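Local coordinates for ABC transporter ATP-binding protein (Sulfolobus tokodaii, PDB 2PJZ) that probably binds and hydrolyses ATP as the nucleotide-binding subunit of an ABC transporter, possibly one for cobalt, at residues Arg105-Glu110 and Ala144-Ile149; Val137-Ala142 and His165-Tyr170. One frame throughout, in Å; residues are numbered along the deposited sequence. Where two conformers were deposited one is given.

Contact 1: Arg105-Glu110 and Ala144-Ile149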
loop_
_atom_site.group_PDB
_atom_site.type_symbol
_atom_site.label_atom_id
_atom_site.label_comp_id
_atom_site.label_asym_id
_atom_site.label_seq_id
_atom_site.Cartn_x
_atom_site.Cartn_y
_atom_site.Cartn_z
ATOM N N ARG A 105 -19.464 -10.428 9.259
ATOM C CA ARG A 105 -20.310 -9.230 9.312
ATOM C C ARG A 105 -20.177 -8.515 10.642
ATOM O O ARG A 105 -20.106 -7.297 10.664
ATOM C CB ARG A 105 -21.782 -9.569 9.040
ATOM C CG ARG A 105 -22.729 -8.352 9.155
ATOM C CD ARG A 105 -24.157 -8.752 8.803
ATOM N NE ARG A 105 -24.332 -8.891 7.355
ATOM C CZ ARG A 105 -24.676 -7.904 6.537
ATOM N NH1 ARG A 105 -24.857 -6.678 7.007
ATOM N NH2 ARG A 105 -24.803 -8.134 5.235
ATOM N N ASP A 106 -20.138 -9.267 11.748
ATOM C CA ASP A 106 -20.054 -8.655 13.078
ATOM C C ASP A 106 -18.766 -7.842 13.222
ATOM O O ASP A 106 -18.777 -6.733 13.762
ATOM C CB ASP A 106 -20.121 -9.723 14.186
ATOM C CG ASP A 106 -21.568 -10.145 14.541
ATOM O OD1 ASP A 106 -22.537 -9.683 13.915
ATOM O OD2 ASP A 106 -21.721 -10.960 15.472
ATOM N N LEU A 107 -17.649 -8.407 12.752
ATOM C CA LEU A 107 -16.353 -7.714 12.809
ATOM C C LEU A 107 -16.414 -6.469 11.940
ATOM O O LEU A 107 -15.957 -5.414 12.364
ATOM C CB LEU A 107 -15.183 -8.611 12.347
ATOM C CG LEU A 107 -13.774 -7.997 12.293
ATOM C CD1 LEU A 107 -13.419 -7.333 13.619
ATOM C CD2 LEU A 107 -12.689 -9.031 11.913
ATOM N N PHE A 108 -16.963 -6.592 10.736
ATOM C CA PHE A 108 -17.150 -5.406 9.880
ATOM C C PHE A 108 -17.960 -4.283 10.579
ATOM O O PHE A 108 -17.616 -3.098 10.496
ATOM C CB PHE A 108 -17.811 -5.784 8.557
ATOM C CG PHE A 108 -18.069 -4.611 7.647
ATOM C CD1 PHE A 108 -17.021 -4.019 6.925
ATOM C CD2 PHE A 108 -19.361 -4.097 7.515
ATOM C CE1 PHE A 108 -17.254 -2.922 6.108
ATOM C CE2 PHE A 108 -19.612 -3.005 6.687
ATOM C CZ PHE A 108 -18.559 -2.411 5.981
ATOM N N LEU A 109 -19.058 -4.670 11.221
ATOM C CA LEU A 109 -19.904 -3.705 11.933
ATOM C C LEU A 109 -19.178 -3.090 13.105
ATOM O O LEU A 109 -19.340 -1.893 13.389
ATOM C CB LEU A 109 -21.226 -4.360 12.363
ATOM C CG LEU A 109 -22.183 -4.798 11.244
ATOM C CD1 LEU A 109 -23.491 -5.408 11.790
ATOM C CD2 LEU A 109 -22.499 -3.658 10.270
ATOM N N GLU A 110 -18.364 -3.895 13.783
ATOM C CA GLU A 110 -17.511 -3.420 14.877
ATOM C C GLU A 110 -16.526 -2.328 14.410
ATOM O O GLU A 110 -16.359 -1.302 15.077
ATOM C CB GLU A 110 -16.793 -4.614 15.522
ATOM C CG GLU A 110 -15.616 -4.275 16.413
ATOM C CD GLU A 110 -14.796 -5.496 16.824
ATOM O OE1 GLU A 110 -15.383 -6.593 16.956
ATOM O OE2 GLU A 110 -13.556 -5.354 16.993
ATOM N N ALA A 144 -12.076 -7.291 7.363
ATOM C CA ALA A 144 -13.080 -8.033 8.140
ATOM C C ALA A 144 -13.189 -9.498 7.726
ATOM O O ALA A 144 -13.813 -10.296 8.412
ATOM C CB ALA A 144 -14.427 -7.347 8.083
ATOM N N SER A 145 -12.558 -9.869 6.613
ATOM C CA SER A 145 -12.382 -11.278 6.301
ATOM C C SER A 145 -11.173 -11.953 6.965
ATOM O O SER A 145 -10.879 -13.131 6.674
ATOM C CB SER A 145 -12.344 -11.500 4.783
ATOM O OG SER A 145 -11.247 -10.816 4.220
ATOM N N GLN A 146 -10.460 -11.219 7.817
ATOM C CA GLN A 146 -9.268 -11.740 8.462
ATOM C C GLN A 146 -8.306 -12.392 7.427
ATOM O O GLN A 146 -7.916 -13.569 7.555
ATOM C CB GLN A 146 -9.650 -12.728 9.572
ATOM C CG GLN A 146 -10.416 -12.026 10.683
ATOM C CD GLN A 146 -10.368 -12.756 12.011
ATOM O OE1 GLN A 146 -11.368 -13.341 12.428
ATOM N NE2 GLN A 146 -9.224 -12.716 12.684
ATOM N N PRO A 147 -7.898 -11.607 6.415
ATOM C CA PRO A 147 -7.023 -12.128 5.370
ATOM C C PRO A 147 -5.686 -12.513 5.954
ATOM O O PRO A 147 -5.197 -11.879 6.926
ATOM C CB PRO A 147 -6.817 -10.906 4.438
ATOM C CG PRO A 147 -7.031 -9.698 5.337
ATOM C CD PRO A 147 -8.144 -10.154 6.270
ATOM N N GLU A 148 -5.077 -13.547 5.393
ATOM C CA GLU A 148 -3.676 -13.797 5.683
ATOM C C GLU A 148 -2.754 -12.812 4.947
ATOM O O GLU A 148 -1.649 -12.524 5.400
ATOM C CB GLU A 148 -3.293 -15.220 5.269
ATOM C CG GLU A 148 -4.008 -16.325 6.065
ATOM C CD GLU A 148 -3.786 -16.282 7.566
ATOM O OE1 GLU A 148 -2.798 -15.660 8.061
ATOM O OE2 GLU A 148 -4.630 -16.899 8.258
ATOM N N ILE A 149 -3.212 -12.320 3.796
ATOM C CA ILE A 149 -2.359 -11.509 2.926
ATOM C C ILE A 149 -3.229 -10.366 2.452
ATOM O O ILE A 149 -4.306 -10.598 1.968
ATOM C CB ILE A 149 -1.856 -12.329 1.684
ATOM C CG1 ILE A 149 -1.170 -13.632 2.159
ATOM C CG2 ILE A 149 -0.890 -11.456 0.810
ATOM C CD1 ILE A 149 -0.625 -14.551 0.952
#
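The Phe-108 ring meets Ala-144 at its edge, with Ala-144 CB lying near the ring plane. The side chain of Leu-141, from helix 131-144, reaches under one face. Ser-140 of the same helix sits off the edge, displaced toward the other face. Val-90 and Val-94 of helix 90-100 also touch this side chain. CG of Phe-108 is anti to the backbone N (chi1 178°), which carries the ring past Ala-144 toward these neighbours. What stays against the alanine is the root of the side chain. Ala-144 CB is 3.7 Å from Phe-108 N and 3.8 Å from Phe-108 CB. The methyl thus rests on helix backbone as much as on side chain, and the CA atoms of Phe-108 and Ala-144 come within 5.1 Å.

In the ABC ATPase fold, helix 131-144 begins within the LSAGQ sequence, the counterpart of the ABC signature. The loop after it leads into strand 149-153, which carries the Walker B sequence. Contact 1 packs the start of helix 105-114 against Ala-144 and the loop that leads to strand 149-153.

Leu-107 points toward the loop and works through one methyl. Its CD2 lies 3.9 Å from Ala-144 O and reaches 4.0 Å to Gln-146 CG. Its CG is further back, 4.3 Å from Ala-144 CB. Gln-146 is the first residue to leave the helical conformation, with a positive phi of 49°. Its CG meets Leu-107 CD2, although Gln-146 itself is exposed. Tyr-174 touches both of these side chains. No hydrogen bond joins the two segments. Just before 105-110, however, Asp-104 shares a backbone hydrogen bond with Ala-144, and its OD2 is hydrogen-bonded to Leu-107 N.

Contact 2: Val137-Ala142 and His165-Tyr170; sequences VRTSLA and HVISRY
Ile-167 lays its CG1-CD1 arm against the methyl of Thr-139. CG1 of Ile-167 is 3.7 Å from Thr-139 CG2, and CD1 of Ile-167 is 3.8 Å from the same methyl. The two side chains cross obliquely. This is a helix-to-helix contact in the P-loop NTPase fold of ABC ATPases. Helix 131-144 begins within the signature sequence, and helix 161-173 comes after the Walker B strand 149-153. The chain passes through that strand between the two helices.

The nearest CA atoms, those of Ser-140 and Ile-167, are 7.9 Å apart. Ile-167 spans this distance, pointing toward helix 131-144. With CG1 anti to its backbone N (chi1 -159°), the longer branch reaches across. Leu-136, one turn before Ser-140, also touches Ile-167.

Thr-139 divides its two branches between different tasks. CG2 is turned to the isoleucine. OG1 is hydrogen-bonded to the backbone O of Val-135 and to ND2 of Asn-79. These bonds satisfy a buried hydroxyl and should hold the rotation of the side chain, so that the methyl stays directed at Ile-167. The contact is therefore apolar although both residues on helix 131-144 carry hydroxyls.

Ser-140 also takes part, from beside the Ile-167 tip. Its hydroxyl is hydrogen-bonded to Leu-136 O in its own helix, which meets the polar need of another buried group. No hydrogen bond passes between the segments. The approach of Ser-140 to Ile-167 is a van der Waals one, with Ser-140 OG 3.9 Å from Ile-167 CD1.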
loop_
_atom_site.group_PDB
_atom_site.type_symbol
_atom_site.label_atom_id
_atom_site.label_comp_id
_atom_site.label_asym_id
_atom_site.label_seq_id
_atom_site.Cartn_x
_atom_site.Cartn_y
_atom_site.Cartn_z
ATOM N N VAL A 137 -14.457 2.375 4.370
ATOM C CA VAL A 137 -15.342 1.211 4.138
ATOM C C VAL A 137 -14.583 0.084 3.394
ATOM O O VAL A 137 -14.638 -1.103 3.798
ATOM C CB VAL A 137 -16.646 1.627 3.412
ATOM C CG1 VAL A 137 -17.431 0.411 2.861
ATOM C CG2 VAL A 137 -17.530 2.460 4.366
ATOM N N ARG A 138 -13.841 0.458 2.344
ATOM C CA ARG A 138 -13.100 -0.540 1.556
ATOM C C ARG A 138 -11.976 -1.229 2.357
ATOM O O ARG A 138 -11.767 -2.457 2.254
ATOM C CB ARG A 138 -12.556 0.109 0.262
ATOM C CG ARG A 138 -13.661 0.311 -0.803
ATOM C CD ARG A 138 -13.095 0.936 -2.108
ATOM N NE ARG A 138 -12.834 2.378 -1.982
ATOM C CZ ARG A 138 -11.626 2.934 -1.900
ATOM N NH1 ARG A 138 -10.509 2.201 -1.950
ATOM N NH2 ARG A 138 -11.530 4.256 -1.792
ATOM N N THR A 139 -11.260 -0.459 3.164
ATOM C CA THR A 139 -10.249 -1.052 4.052
ATOM C C THR A 139 -10.913 -1.988 5.087
ATOM O O THR A 139 -10.431 -3.100 5.352
ATOM C CB THR A 139 -9.367 0.031 4.718
ATOM O OG1 THR A 139 -8.658 0.756 3.703
ATOM C CG2 THR A 139 -8.328 -0.609 5.654
ATOM N N SER A 140 -12.044 -1.558 5.634
ATOM C CA SER A 140 -12.778 -2.366 6.594
ATOM C C SER A 140 -13.276 -3.666 5.943
ATOM O O SER A 140 -13.143 -4.744 6.525
ATOM C CB SER A 140 -13.939 -1.547 7.199
ATOM O OG SER A 140 -13.429 -0.472 7.954
ATOM N N LEU A 141 -13.824 -3.580 4.739
ATOM C CA LEU A 141 -14.198 -4.802 3.990
ATOM C C LEU A 141 -12.997 -5.765 3.783
ATOM O O LEU A 141 -13.121 -6.993 3.960
ATOM C CB LEU A 141 -14.788 -4.427 2.629
ATOM C CG LEU A 141 -16.189 -3.788 2.637
ATOM C CD1 LEU A 141 -16.418 -3.085 1.315
ATOM C CD2 LEU A 141 -17.306 -4.826 2.895
ATOM N N ALA A 142 -11.861 -5.203 3.385
ATOM C CA ALA A 142 -10.652 -6.018 3.187
ATOM C C ALA A 142 -10.262 -6.751 4.494
ATOM O O ALA A 142 -9.936 -7.939 4.474
ATOM C CB ALA A 142 -9.509 -5.165 2.685
ATOM N N HIS A 165 -6.178 6.917 13.045
ATOM C CA HIS A 165 -5.735 6.155 14.195
ATOM C C HIS A 165 -6.558 4.915 14.450
ATOM O O HIS A 165 -6.006 3.864 14.800
ATOM C CB HIS A 165 -5.690 7.063 15.428
ATOM C CG HIS A 165 -4.427 7.855 15.501
ATOM N ND1 HIS A 165 -4.185 8.934 14.676
ATOM C CD2 HIS A 165 -3.297 7.666 16.222
ATOM C CE1 HIS A 165 -2.979 9.409 14.925
ATOM N NE2 HIS A 165 -2.412 8.648 15.845
ATOM N N VAL A 166 -7.868 5.025 14.271
ATOM C CA VAL A 166 -8.763 3.878 14.407
ATOM C C VAL A 166 -8.461 2.801 13.336
ATOM O O VAL A 166 -8.266 1.620 13.668
ATOM C CB VAL A 166 -10.250 4.306 14.399
ATOM C CG1 VAL A 166 -11.156 3.088 14.371
ATOM C CG2 VAL A 166 -10.560 5.135 15.666
ATOM N N ILE A 167 -8.372 3.215 12.073
ATOM C CA ILE A 167 -8.130 2.249 10.995
ATOM C C ILE A 167 -6.717 1.639 11.085
ATOM O O ILE A 167 -6.523 0.488 10.747
ATOM C CB ILE A 167 -8.445 2.845 9.586
ATOM C CG1 ILE A 167 -8.690 1.729 8.551
ATOM C CG2 ILE A 167 -7.336 3.793 9.124
ATOM C CD1 ILE A 167 -9.888 0.875 8.822
ATOM N N SER A 168 -5.749 2.409 11.576
ATOM C CA SER A 168 -4.381 1.927 11.752
ATOM C C SER A 168 -4.341 0.790 12.765
ATOM O O SER A 168 -3.605 -0.168 12.587
ATOM C CB SER A 168 -3.449 3.055 12.191
ATOM O OG SER A 168 -2.105 2.620 12.249
ATOM N N ARG A 169 -5.137 0.910 13.823
ATOM C CA ARG A 169 -5.240 -0.139 14.834
ATOM C C ARG A 169 -5.729 -1.437 14.178
ATOM O O ARG A 169 -5.190 -2.509 14.438
ATOM C CB ARG A 169 -6.102 0.318 16.049
ATOM C CG ARG A 169 -5.315 1.360 16.941
ATOM C CD ARG A 169 -6.095 2.243 18.022
ATOM N NE ARG A 169 -5.173 3.296 18.538
ATOM C CZ ARG A 169 -5.415 4.621 18.589
ATOM N NH1 ARG A 169 -6.603 5.111 18.234
ATOM N NH2 ARG A 169 -4.471 5.466 19.031
ATOM N N TYR A 170 -6.700 -1.336 13.273
ATOM C CA TYR A 170 -7.203 -2.547 12.586
ATOM C C TYR A 170 -6.224 -3.103 11.545
ATOM O O TYR A 170 -6.114 -4.318 11.367
ATOM C CB TYR A 170 -8.555 -2.259 11.945
ATOM C CG TYR A 170 -9.675 -2.184 12.950
ATOM C CD1 TYR A 170 -9.998 -3.286 13.737
ATOM C CD2 TYR A 170 -10.428 -1.020 13.094
ATOM C CE1 TYR A 170 -11.031 -3.226 14.660
ATOM C CE2 TYR A 170 -11.465 -0.948 14.019
ATOM C CZ TYR A 170 -11.755 -2.047 14.794
ATOM O OH TYR A 170 -12.793 -1.965 15.696
#

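Contacts 1 and 2 have centres about 9 Å apart. Residues 137-142 lie within helix 131-144, and contact 1 uses Ala-144, further along the chain. Phe-108 also connects them: its CE1 is 3.7 Å from Leu-141 CG and 3.8 Å from Ser-140 CB. Helices 105-114 and 161-173 also meet, with Glu-110 O 3.7 Å from Tyr-170 OH in a packing contact. Pro-147 CD packs 3.4 Å from Ala-142 O. Together the contacts join three helices of the ATPase. Neither includes the probable P-loop. Residues 137-142 and 144-149 form part of the route from the signature sequence to the Walker B strand, and the other two segments pack against it.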